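Local coordinates for protein 2-dehydropantoate 2-reductase (Geobacter metallireducens, PDB 3HN2) that probably catalyses the NADPH-dependent reduction of 2-dehydropantoate (ketopantoate) to (R)-pantoate, the second step from 3-methyl-2-oxobutanoate in pantothenate biosynthesis, at residues R4-G9 with M70-G76; Y85-R90 with A111-F116. Residues are numbered along the deposited sequence.

Interaction 1: residues R4-G9 with M70-G76; sequences RIAIVG and MDLVLVG
Strands 5-8 and 72-75 run parallel, their axes 4.7 Å apart at 20°, in the register Ile5-Leu72, Ala6-Val73, Ile7-Leu74 and Val8-Val75. Both strands are extended (phi about -80 to -140°, psi about 100 to 135°). Arg4, Ala6 and Val8 make every bond of the ladder on the first side: Leu72 N to Arg4 O 2.8 Å, Ala6 N to Leu72 O 3.0 Å, Leu74 N to Ala6 O 2.9 Å, Val8 N to Leu74 O 2.9 Å and Gly76 N to Val8 O 2.6 Å. Arg4 O also takes a weak bond from Asp71 N (3.0 Å). Ile5 bonds instead to Asp27 and His29, and Ile7 to His29 and Leu31, in and just before strand 28-31. Ile5 (m, p) CG1 meets Leu72 (t, p) CD2 at 3.7 Å on one face; on the other, Val8 CG2 meets Val73 CG2 (3.8 Å). Gly9 begins a GxGxxG-type pattern, consistent with an NADP-binding Rossmann fold. With alternate residues bonding to alternate neighbours, this inner strand is buried without forfeiting backbone bonds.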
ATOM      1  N   ARG A   4      12.867  27.839 -17.204  1.00 63.89           N
ATOM      2  CA  ARG A   4      13.868  27.097 -16.384  1.00 62.96           C
ATOM      3  C   ARG A   4      13.744  25.573 -16.512  1.00 61.00           C
ATOM      4  O   ARG A   4      14.747  24.860 -16.459  1.00 59.59           O
ATOM      5  CB  ARG A   4      13.811  27.533 -14.912  1.00 59.48           C
ATOM      6  CG  ARG A   4      12.418  27.603 -14.299  1.00 65.94           C
ATOM      7  CD  ARG A   4      12.489  27.804 -12.792  1.00 70.50           C
ATOM      8  NE  ARG A   4      12.872  29.168 -12.419  1.00 92.80           N
ATOM      9  CZ  ARG A   4      12.017  30.139 -12.105  1.00 94.86           C
ATOM     10  NH1 ARG A   4      12.473  31.341 -11.781  1.00 93.04           N
ATOM     11  NH2 ARG A   4      10.707  29.920 -12.110  1.00 97.26           N
ATOM     12  N   ILE A   5      12.518  25.087 -16.694  1.00 60.47           N
ATOM     13  CA  ILE A   5      12.252  23.646 -16.764  1.00 55.37           C
ATOM     14  C   ILE A   5      11.809  23.198 -18.162  1.00 51.34           C
ATOM     15  O   ILE A   5      10.971  23.844 -18.790  1.00 51.84           O
ATOM     16  CB  ILE A   5      11.243  23.196 -15.654  1.00 57.98           C
ATOM     17  CG1 ILE A   5      11.983  22.844 -14.365  1.00 53.21           C
ATOM     18  CG2 ILE A   5      10.435  21.966 -16.060  1.00 56.01           C
ATOM     19  CD1 ILE A   5      12.167  23.976 -13.408  1.00 52.09           C
ATOM     20  N   ALA A   6      12.410  22.108 -18.647  1.00 49.53           N
ATOM     21  CA  ALA A   6      11.957  21.422 -19.858  1.00 45.95           C
ATOM     22  C   ALA A   6      11.557  19.990 -19.533  1.00 41.60           C
ATOM     23  O   ALA A   6      12.279  19.292 -18.819  1.00 42.16           O
ATOM     24  CB  ALA A   6      13.044  21.425 -20.922  1.00 41.38           C
ATOM     25  N   ILE A   7      10.419  19.553 -20.071  1.00 37.94           N
ATOM     26  CA  ILE A   7       9.946  18.177 -19.874  1.00 40.51           C
ATOM     27  C   ILE A   7      10.174  17.340 -21.122  1.00 40.44           C
ATOM     28  O   ILE A   7       9.594  17.607 -22.175  1.00 42.45           O
ATOM     29  CB  ILE A   7       8.433  18.113 -19.502  1.00 44.92           C
ATOM     30  CG1 ILE A   7       8.098  19.037 -18.318  1.00 23.40           C
ATOM     31  CG2 ILE A   7       7.999  16.668 -19.252  1.00 36.12           C
ATOM     32  CD1 ILE A   7       8.830  18.705 -17.023  1.00 35.97           C
ATOM     33  N   VAL A   8      11.016  16.320 -20.994  1.00 44.26           N
ATOM     34  CA  VAL A   8      11.337  15.432 -22.111  1.00 42.31           C
ATOM     35  C   VAL A   8      10.840  14.014 -21.809  1.00 41.00           C
ATOM     36  O   VAL A   8      11.475  13.241 -21.094  1.00 34.07           O
ATOM     37  CB  VAL A   8      12.848  15.478 -22.448  1.00 36.15           C
ATOM     38  CG1 VAL A   8      13.215  14.437 -23.491  1.00 26.01           C
ATOM     39  CG2 VAL A   8      13.224  16.875 -22.940  1.00 48.10           C
ATOM     40  N   GLY A   9       9.675  13.696 -22.353  1.00 50.80           N
ATOM     41  CA  GLY A   9       9.010  12.434 -22.065  1.00 56.59           C
ATOM     42  C   GLY A   9       7.567  12.528 -22.494  1.00 63.33           C
ATOM     43  O   GLY A   9       7.160  11.885 -23.469  1.00 71.23           O
ATOM     44  N   MET A  70      18.140  25.637 -21.053  1.00 69.97           N
ATOM     45  CA  MET A  70      17.293  25.555 -19.862  1.00 65.84           C
ATOM     46  C   MET A  70      18.150  25.508 -18.591  1.00 64.43           C
ATOM     47  O   MET A  70      19.376  25.416 -18.667  1.00 66.75           O
ATOM     48  CB  MET A  70      16.405  24.307 -19.938  1.00 63.29           C
ATOM     49  CG  MET A  70      15.408  24.277 -21.095  1.00 55.36           C
ATOM     50  SD  MET A  70      13.785  24.964 -20.691  1.00 42.91           S
ATOM     51  CE  MET A  70      13.954  26.651 -21.275  1.00 46.01           C
ATOM     52  N   ASP A  71      17.507  25.582 -17.427  1.00 61.56           N
ATOM     53  CA  ASP A  71      18.198  25.385 -16.151  1.00 61.61           C
ATOM     54  C   ASP A  71      18.149  23.917 -15.737  1.00 57.47           C
ATOM     55  O   ASP A  71      19.128  23.363 -15.233  1.00 53.74           O
ATOM     56  CB  ASP A  71      17.576  26.249 -15.048  1.00 65.16           C
ATOM     57  CG  ASP A  71      17.900  27.724 -15.201  1.00 72.92           C
ATOM     58  OD1 ASP A  71      19.050  28.062 -15.565  1.00 84.70           O
ATOM     59  OD2 ASP A  71      16.998  28.550 -14.943  1.00 73.93           O
ATOM     60  N   LEU A  72      16.991  23.303 -15.958  1.00 54.67           N
ATOM     61  CA  LEU A  72      16.747  21.919 -15.595  1.00 50.62           C
ATOM     62  C   LEU A  72      15.971  21.219 -16.699  1.00 51.23           C
ATOM     63  O   LEU A  72      14.995  21.765 -17.219  1.00 47.57           O
ATOM     64  CB  LEU A  72      15.957  21.853 -14.282  1.00 50.86           C
ATOM     65  CG  LEU A  72      15.446  20.495 -13.788  1.00 49.65           C
ATOM     66  CD1 LEU A  72      16.593  19.599 -13.348  1.00 48.33           C
ATOM     67  CD2 LEU A  72      14.464  20.685 -12.655  1.00 54.13           C
ATOM     68  N   VAL A  73      16.408  20.018 -17.069  1.00 47.10           N
ATOM     69  CA  VAL A  73      15.585  19.173 -17.929  1.00 46.31           C
ATOM     70  C   VAL A  73      15.185  17.868 -17.234  1.00 41.24           C
ATOM     71  O   VAL A  73      16.032  17.043 -16.888  1.00 41.30           O
ATOM     72  CB  VAL A  73      16.188  18.972 -19.364  1.00 51.10           C
ATOM     73  CG1 VAL A  73      17.690  18.816 -19.327  1.00 39.47           C
ATOM     74  CG2 VAL A  73      15.526  17.795 -20.089  1.00 55.35           C
ATOM     75  N   LEU A  74      13.884  17.730 -16.988  1.00 44.10           N
ATOM     76  CA  LEU A  74      13.293  16.490 -16.486  1.00 33.78           C
ATOM     77  C   LEU A  74      13.121  15.511 -17.622  1.00 26.18           C
ATOM     78  O   LEU A  74      12.301  15.734 -18.511  1.00 31.76           O
ATOM     79  CB  LEU A  74      11.914  16.756 -15.899  1.00 40.13           C
ATOM     80  CG  LEU A  74      11.648  16.582 -14.413  1.00 46.28           C
ATOM     81  CD1 LEU A  74      12.120  17.805 -13.658  1.00 52.68           C
ATOM     82  CD2 LEU A  74      10.156  16.378 -14.222  1.00 47.48           C
ATOM     83  N   VAL A  75      13.896  14.432 -17.598  1.00 22.18           N
ATOM     84  CA  VAL A  75      13.728  13.352 -18.555  1.00 29.93           C
ATOM     85  C   VAL A  75      12.715  12.331 -17.998  1.00 42.29           C
ATOM     86  O   VAL A  75      12.931  11.732 -16.941  1.00 43.37           O
ATOM     87  CB  VAL A  75      15.072  12.682 -18.894  1.00 27.29           C
ATOM     88  CG1 VAL A  75      14.903  11.690 -20.025  1.00 35.04           C
ATOM     89  CG2 VAL A  75      16.113  13.734 -19.283  1.00 39.02           C
ATOM     90  N   GLY A  76      11.597  12.175 -18.704  1.00 40.48           N
ATOM     91  CA  GLY A  76      10.576  11.190 -18.364  1.00 48.21           C
ATOM     92  C   GLY A  76      10.325  10.225 -19.508  1.00 54.59           C
ATOM     93  O   GLY A  76       9.268   9.588 -19.570  1.00 54.73           O
TER

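Interaction 2: residues Y85-R90 with A111-F116; sequences YEELIR and ALATLF
Helices 85-89 and 111-115 meet mainly through side chains: the axes of these short segments come no closer than 11.3 Å and cross at -71°, with CA atoms of Glu86 and Leu115 7.3 Å apart. Each backbone is helical, with i to i+4 bonds such as Ile89 N to Tyr85 O (3.1 Å) and Phe116 N to Leu112 O (2.8 Å). Aromatic contacts come first. Leu112 (m, t) sets CD2 3.5 Å from the centroid of the Tyr85 ring and 2° off its normal, an almost ideal CH-pi contact, while Ala111 CB lies at the ring edge, 3.8 Å from Tyr85 CE1. Phe116, just past the second helix, uses an m chi1 to bring CZ within 3.6 Å of Ile89 CB and 3.9 Å of Tyr85 O. Aliphatic contacts fill in: Leu115 CD1 to Tyr85 CB at 3.7 Å and Ile89 CD1 to Leu112 CD2 at 3.8 Å. Both helices pack on the Rossmann-type sheet; Tyr85 OH hydrogen-bonds Gln103 OE1, just past strand 98-101. Cohesion between them is thus apolar and aromatic, depending on shape rather than polar pairing.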
ATOM      1  N   TYR A  85      18.608  10.268 -27.019  1.00 60.79           N
ATOM      2  CA  TYR A  85      19.098  11.193 -25.988  1.00 56.80           C
ATOM      3  C   TYR A  85      19.765  12.439 -26.560  1.00 54.72           C
ATOM      4  O   TYR A  85      19.456  13.557 -26.144  1.00 56.40           O
ATOM      5  CB  TYR A  85      20.100  10.499 -25.064  1.00 56.67           C
ATOM      6  CG  TYR A  85      19.537   9.868 -23.807  1.00 62.40           C
ATOM      7  CD1 TYR A  85      20.278   8.916 -23.106  1.00 64.34           C
ATOM      8  CD2 TYR A  85      18.282  10.219 -23.312  1.00 47.38           C
ATOM      9  CE1 TYR A  85      19.788   8.330 -21.953  1.00 58.72           C
ATOM     10  CE2 TYR A  85      17.781   9.633 -22.156  1.00 61.54           C
ATOM     11  CZ  TYR A  85      18.544   8.694 -21.480  1.00 61.56           C
ATOM     12  OH  TYR A  85      18.066   8.107 -20.337  1.00 57.38           O
ATOM     13  N   GLU A  86      20.668  12.229 -27.516  1.00 58.19           N
ATOM     14  CA  GLU A  86      21.487  13.296 -28.095  1.00 62.34           C
ATOM     15  C   GLU A  86      20.662  14.344 -28.840  1.00 60.83           C
ATOM     16  O   GLU A  86      20.800  15.535 -28.566  1.00 52.91           O
ATOM     17  CB  GLU A  86      22.591  12.705 -28.987  1.00 66.22           C
ATOM     18  CG  GLU A  86      23.578  13.719 -29.572  1.00 72.41           C
ATOM     19  CD  GLU A  86      23.381  13.936 -31.066  1.00 90.51           C
ATOM     20  OE1 GLU A  86      22.999  15.058 -31.461  1.00 95.68           O
ATOM     21  OE2 GLU A  86      23.602  12.980 -31.845  1.00 90.82           O
ATOM     22  N   GLU A  87      19.786  13.903 -29.744  1.00 62.54           N
ATOM     23  CA  GLU A  87      18.955  14.836 -30.521  1.00 62.31           C
ATOM     24  C   GLU A  87      17.964  15.639 -29.668  1.00 58.68           C
ATOM     25  O   GLU A  87      17.737  16.823 -29.926  1.00 60.68           O
ATOM     26  CB  GLU A  87      18.236  14.134 -31.687  1.00 61.50           C
ATOM     27  CG  GLU A  87      17.304  12.984 -31.303  1.00 66.03           C
ATOM     28  CD  GLU A  87      16.111  12.841 -32.241  1.00 71.76           C
ATOM     29  OE1 GLU A  87      15.802  11.696 -32.635  1.00 71.25           O
ATOM     30  OE2 GLU A  87      15.476  13.866 -32.582  1.00 59.53           O
ATOM     31  N   LEU A  88      17.412  14.998 -28.637  1.00 52.85           N
ATOM     32  CA  LEU A  88      16.346  15.592 -27.832  1.00 48.55           C
ATOM     33  C   LEU A  88      16.819  16.526 -26.718  1.00 45.34           C
ATOM     34  O   LEU A  88      16.086  17.431 -26.324  1.00 48.15           O
ATOM     35  CB  LEU A  88      15.449  14.498 -27.237  1.00 53.97           C
ATOM     36  CG  LEU A  88      14.571  13.660 -28.169  1.00 46.43           C
ATOM     37  CD1 LEU A  88      14.038  12.463 -27.416  1.00 50.74           C
ATOM     38  CD2 LEU A  88      13.428  14.475 -28.757  1.00 60.24           C
ATOM     39  N   ILE A  89      18.029  16.310 -26.207  1.00 46.07           N
ATOM     40  CA  ILE A  89      18.501  17.047 -25.029  1.00 49.35           C
ATOM     41  C   ILE A  89      19.600  18.089 -25.327  1.00 55.97           C
ATOM     42  O   ILE A  89      19.596  19.162 -24.724  1.00 62.11           O
ATOM     43  CB  ILE A  89      18.867  16.071 -23.857  1.00 53.00           C
ATOM     44  CG1 ILE A  89      17.625  15.280 -23.426  1.00 54.74           C
ATOM     45  CG2 ILE A  89      19.427  16.812 -22.639  1.00 47.27           C
ATOM     46  CD1 ILE A  89      17.923  13.996 -22.675  1.00 50.39           C
ATOM     47  N   ARG A  90      20.501  17.792 -26.267  1.00 55.40           N
ATOM     48  CA  ARG A  90      21.598  18.718 -26.650  1.00 56.43           C
ATOM     49  C   ARG A  90      21.241  20.204 -26.881  1.00 61.43           C
ATOM     50  O   ARG A  90      21.965  21.073 -26.380  1.00 66.35           O
ATOM     51  CB  ARG A  90      22.465  18.130 -27.793  1.00 55.25           C
ATOM     52  CG  ARG A  90      23.113  19.123 -28.772  1.00 70.27           C
ATOM     53  CD  ARG A  90      24.451  19.684 -28.284  1.00 83.34           C
ATOM     54  NE  ARG A  90      25.585  18.828 -28.630  1.00 95.62           N
ATOM     55  CZ  ARG A  90      26.167  17.968 -27.797  1.00110.44           C
ATOM     56  NH1 ARG A  90      27.192  17.237 -28.215  1.00114.84           N
ATOM     57  NH2 ARG A  90      25.732  17.832 -26.549  1.00109.63           N
ATOM     58  N   ALA A 111      24.332   6.885 -18.911  1.00 52.72           N
ATOM     59  CA  ALA A 111      24.262   7.174 -20.344  1.00 50.02           C
ATOM     60  C   ALA A 111      24.338   8.673 -20.580  1.00 56.50           C
ATOM     61  O   ALA A 111      25.175   9.143 -21.352  1.00 62.68           O
ATOM     62  CB  ALA A 111      22.987   6.611 -20.945  1.00 42.08           C
ATOM     63  N   LEU A 112      23.472   9.402 -19.877  1.00 57.49           N
ATOM     64  CA  LEU A 112      23.409  10.859 -19.907  1.00 47.81           C
ATOM     65  C   LEU A 112      24.682  11.505 -19.375  1.00 50.19           C
ATOM     66  O   LEU A 112      25.046  12.601 -19.806  1.00 60.77           O
ATOM     67  CB  LEU A 112      22.219  11.344 -19.076  1.00 48.38           C
ATOM     68  CG  LEU A 112      20.794  10.996 -19.509  1.00 40.87           C
ATOM     69  CD1 LEU A 112      19.831  11.160 -18.335  1.00 39.87           C
ATOM     70  CD2 LEU A 112      20.353  11.847 -20.691  1.00 30.16           C
ATOM     71  N   ALA A 113      25.343  10.830 -18.434  1.00 51.04           N
ATOM     72  CA  ALA A 113      26.615  11.294 -17.877  1.00 54.08           C
ATOM     73  C   ALA A 113      27.748  11.192 -18.894  1.00 57.12           C
ATOM     74  O   ALA A 113      28.574  12.095 -18.990  1.00 59.14           O
ATOM     75  CB  ALA A 113      26.962  10.525 -16.618  1.00 46.52           C
ATOM     76  N   THR A 114      27.767  10.088 -19.643  1.00 61.43           N
ATOM     77  CA  THR A 114      28.697   9.880 -20.752  1.00 62.99           C
ATOM     78  C   THR A 114      28.416  10.885 -21.869  1.00 64.78           C
ATOM     79  O   THR A 114      29.341  11.418 -22.489  1.00 68.06           O
ATOM     80  CB  THR A 114      28.567   8.451 -21.325  1.00 60.41           C
ATOM     81  OG1 THR A 114      28.588   7.502 -20.255  1.00 73.35           O
ATOM     82  CG2 THR A 114      29.702   8.137 -22.287  1.00 62.44           C
ATOM     83  N   LEU A 115      27.133  11.149 -22.096  1.00 61.15           N
ATOM     84  CA  LEU A 115      26.701  11.976 -23.205  1.00 56.87           C
ATOM     85  C   LEU A 115      26.911  13.467 -22.950  1.00 58.29           C
ATOM     86  O   LEU A 115      27.289  14.197 -23.866  1.00 56.90           O
ATOM     87  CB  LEU A 115      25.238  11.687 -23.536  1.00 44.81           C
ATOM     88  CG  LEU A 115      24.958  11.470 -25.023  1.00 60.30           C
ATOM     89  CD1 LEU A 115      23.824  10.484 -25.209  1.00 69.87           C
ATOM     90  CD2 LEU A 115      24.675  12.779 -25.752  1.00 74.66           C
ATOM     91  N   PHE A 116      26.685  13.910 -21.712  1.00 60.99           N
ATOM     92  CA  PHE A 116      26.679  15.345 -21.398  1.00 61.15           C
ATOM     93  C   PHE A 116      27.693  15.800 -20.347  1.00 63.23           C
ATOM     94  O   PHE A 116      28.351  16.825 -20.523  1.00 68.95           O
ATOM     95  CB  PHE A 116      25.268  15.802 -21.008  1.00 53.13           C
ATOM     96  CG  PHE A 116      24.244  15.561 -22.079  1.00 49.70           C
ATOM     97  CD1 PHE A 116      24.213  16.358 -23.222  1.00 45.43           C
ATOM     98  CD2 PHE A 116      23.316  14.527 -21.956  1.00 62.91           C
ATOM     99  CE1 PHE A 116      23.270  16.136 -24.222  1.00 39.34           C
ATOM    100  CE2 PHE A 116      22.366  14.296 -22.951  1.00 46.88           C
ATOM    101  CZ  PHE A 116      22.348  15.101 -24.088  1.00 44.72           C
TER

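Strand 72-75 and helix 85-89 follow each other in the chain, and the centres of interaction 1 and interaction 2 lie 12 Å apart. Direct contacts show them to be successive layers of the same Rossmann-type domain: Val75 CG2 lies 3.9 Å from Ile89 CD1, Val75 CG1 4.1 Å from Tyr85 CE2, and Val73 CG1 4.2 Å from Ile89 CG2. Val73 and Val75 of strand 72-75 therefore receive helix 85-89. Interaction 1 is core, with nine of its 13 touching residues buried, and couples its elements by a directional backbone ladder. Interaction 2 is only partly buried, three of eight, and its backbone hydrogen bonds lie within each helix rather than between them. Contact area follows suit: 588 against 388 Å².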